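Local coordinates for protein glutathione peroxidase (Schistosoma mansoni, PDB 2V1M) that catalyses the reduction of hydrogen peroxide to water, with two molecules of glutathione oxidised to glutathione disulfide, at residues Tyr156-Glu159 with Gly160-Glu164. Residues are numbered along the deposited sequence; the frame is centred on the assembly and turned at random. Where two conformers were deposited one is given.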
ATOM      1  N   TYR A 156       3.307   5.438  11.592  1.00  4.73           N
ATOM      2  CA  TYR A 156       3.932   5.011  12.838  1.00  5.96           C
ATOM      3  C   TYR A 156       2.948   4.345  13.790  1.00  5.34           C
ATOM      4  O   TYR A 156       3.350   3.481  14.587  1.00  7.02           O
ATOM      5  CB  TYR A 156       4.585   6.200  13.540  1.00  7.18           C
ATOM      6  CG  TYR A 156       5.865   6.694  12.963  1.00  9.29           C
ATOM      7  CD1 TYR A 156       6.568   5.960  12.013  1.00 10.02           C
ATOM      8  CD2 TYR A 156       6.405   7.889  13.403  1.00 12.04           C
ATOM      9  CE1 TYR A 156       7.782   6.389  11.529  1.00 11.29           C
ATOM     10  CE2 TYR A 156       7.621   8.355  12.907  1.00 12.03           C
ATOM     11  CZ  TYR A 156       8.297   7.582  11.970  1.00 10.33           C
ATOM     12  OH  TYR A 156       9.496   8.044  11.496  0.80 11.47           O
ATOM     13  N   ASP A 157       1.694   4.748  13.752  1.00  6.07           N
ATOM     14  CA  ASP A 157       0.702   4.158  14.653  1.00  6.56           C
ATOM     15  C   ASP A 157       0.295   2.751  14.276  1.00  6.08           C
ATOM     16  O   ASP A 157      -0.437   2.096  15.035  1.00  7.46           O
ATOM     17  CB  ASP A 157      -0.495   5.066  14.760  1.00  7.76           C
ATOM     18  CG  ASP A 157      -0.161   6.375  15.509  1.00 10.91           C
ATOM     19  OD1 ASP A 157       0.852   6.417  16.226  1.00 16.53           O
ATOM     20  OD2 ASP A 157      -0.940   7.315  15.435  1.00 16.49           O
ATOM     21  N   ILE A 158       0.785   2.263  13.139  1.00  4.60           N
ATOM     22  CA  ILE A 158       0.525   0.894  12.680  1.00  4.51           C
ATOM     23  C   ILE A 158       1.665  -0.049  13.120  1.00  4.15           C
ATOM     24  O   ILE A 158       1.550  -1.281  13.016  1.00  4.50           O
ATOM     25  CB  ILE A 158       0.344   0.901  11.138  1.00  4.23           C
ATOM     26  CG1 ILE A 158      -0.784   1.863  10.763  1.00  4.65           C
ATOM     27  CG2 ILE A 158       0.044  -0.506  10.588  1.00  4.89           C
ATOM     28  CD1 ILE A 158      -0.911   2.106   9.275  1.00  5.61           C
ATOM     29  N   GLU A 159       2.761   0.511  13.636  1.00  5.11           N
ATOM     30  CA  GLU A 159       3.944  -0.305  13.882  1.00  5.51           C
ATOM     31  C   GLU A 159       3.689  -1.404  14.922  1.00  5.32           C
ATOM     32  O   GLU A 159       4.192  -2.514  14.756  1.00  5.31           O
ATOM     33  CB  GLU A 159       5.087   0.607  14.328  1.00  7.60           C
ATOM     34  CG  GLU A 159       6.409  -0.081  14.307  0.80  8.36           C
ATOM     35  CD  GLU A 159       7.584   0.858  14.106  0.50  8.23           C
ATOM     36  OE1 GLU A 159       7.470   1.899  13.420  0.50 10.44           O
ATOM     37  OE2 GLU A 159       8.640   0.511  14.657  0.50  9.23           O
ATOM     38  N   GLY A 160       2.942  -1.114  15.984  1.00  5.49           N
ATOM     39  CA  GLY A 160       2.657  -2.130  17.004  1.00  6.11           C
ATOM     40  C   GLY A 160       1.954  -3.354  16.384  1.00  5.25           C
ATOM     41  O   GLY A 160       2.297  -4.525  16.669  1.00  5.50           O
ATOM     42  N   ASP A 161       0.955  -3.090  15.539  1.00  4.71           N
ATOM     43  CA  ASP A 161       0.239  -4.165  14.879  1.00  4.87           C
ATOM     44  C   ASP A 161       1.154  -4.931  13.922  1.00  4.23           C
ATOM     45  O   ASP A 161       1.071  -6.162  13.829  1.00  4.73           O
ATOM     46  CB  ASP A 161      -0.974  -3.616  14.117  1.00  5.10           C
ATOM     47  CG  ASP A 161      -2.079  -3.065  15.048  1.00  5.56           C
ATOM     48  OD1 ASP A 161      -2.108  -3.423  16.246  1.00  7.33           O
ATOM     49  OD2 ASP A 161      -2.950  -2.307  14.541  1.00  6.42           O
ATOM     50  N   ILE A 162       2.021  -4.218  13.201  1.00  3.95           N
ATOM     51  CA  ILE A 162       3.004  -4.889  12.365  1.00  4.08           C
ATOM     52  C   ILE A 162       3.881  -5.823  13.198  1.00  4.05           C
ATOM     53  O   ILE A 162       4.128  -6.954  12.790  1.00  4.56           O
ATOM     54  CB  ILE A 162       3.845  -3.843  11.608  1.00  4.22           C
ATOM     55  CG1 ILE A 162       2.978  -3.210  10.484  1.00  3.99           C
ATOM     56  CG2 ILE A 162       5.126  -4.496  11.004  1.00  5.11           C
ATOM     57  CD1 ILE A 162       3.574  -1.900   9.937  1.00  4.80           C
ATOM     58  N   MET A 163       4.386  -5.354  14.340  1.00  4.66           N
ATOM     59  CA  MET A 163       5.253  -6.206  15.169  1.00  5.26           C
ATOM     60  C   MET A 163       4.549  -7.475  15.575  1.00  5.48           C
ATOM     61  O   MET A 163       5.173  -8.555  15.625  1.00  5.69           O
ATOM     62  CB  MET A 163       5.773  -5.472  16.429  1.00  5.60           C
ATOM     63  CG  MET A 163       6.611  -4.218  16.132  1.00  6.93           C
ATOM     64  SD  MET A 163       7.840  -4.368  14.879  0.80  6.44           S
ATOM     65  CE  MET A 163       9.084  -5.343  15.720  1.00 10.71           C
ATOM     66  N   GLU A 164       3.261  -7.390  15.915  0.50  5.38           N
ATOM     67  CA  GLU A 164       2.545  -8.611  16.294  0.50  5.98           C
ATOM     68  C   GLU A 164       2.572  -9.601  15.132  0.50  5.10           C
ATOM     69  O   GLU A 164       2.897 -10.799  15.309  0.50  5.23           O
ATOM     70  CB  GLU A 164       1.119  -8.298  16.779  0.50  5.91           C
ATOM     71  CG  GLU A 164       1.083  -7.494  18.109  0.50  7.55           C
ATOM     72  CD  GLU A 164      -0.292  -6.983  18.535  0.50  9.85           C
ATOM     73  OE1 GLU A 164      -0.996  -6.302  17.761  0.50 12.02           O
ATOM     74  OE2 GLU A 164      -0.664  -7.238  19.691  0.50 14.02           O
TER
HETATM   75  O   HOH W   1       2.392   1.648  16.757  1.00 10.90           O
HETATM   76  O   HOH W   2      -0.239  -0.524  15.924  1.00  8.14           O
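Ile-162 lies one helical turn beyond Ile-158 and rests against it, and its side chain can be followed atom by atom. Ile-162 CB is 3.4 Å from Glu-159 O. With CG1 beside the backbone N and anti to the carbonyl carbon (chi1 -73°), the longer branch turns back toward the preceding turn: Ile-162 CG1 packs 3.5 Å from Ile-158 O, and the terminal CD1 of Ile-162 meets CG2 of Ile-158 at 3.9 Å. The two side chains cross at a slant. Both are buried, Ile-162 touching Met-56 and Leu-138 and Ile-158 touching Lys-136, and branched apolar chains fill this interior without needing a polar partner. Ile-162 N donates to Ile-158 O over 3.0 Å in a nearly straight bond (166°). The next bond, Met-163 N to Glu-159 O at 2.9 Å, repeats the i to i+4 spacing; the flexible methionine chain bends to touch Leu-60, its CG 3.3 Å from Glu-159 O. Glu-159 runs out extended past Met-56, long enough for OE2 to form a salt bridge with Arg-59. The shorter Asp-161 suits its place because OD2 takes both a salt bridge from Lys-147 and a hydrogen bond from the Tyr-149 hydroxyl. Tyr-156 O already accepts from Glu-159 N, and one water joins it to Gly-160 N; a second accepts from Asp-161 N at 2.9 Å while donating to Asp-157 O. This is a water-bridged turn leading into the C-terminal helix 159-167, which packs beside helix 46-60 against the central mixed sheet of the thioredoxin fold.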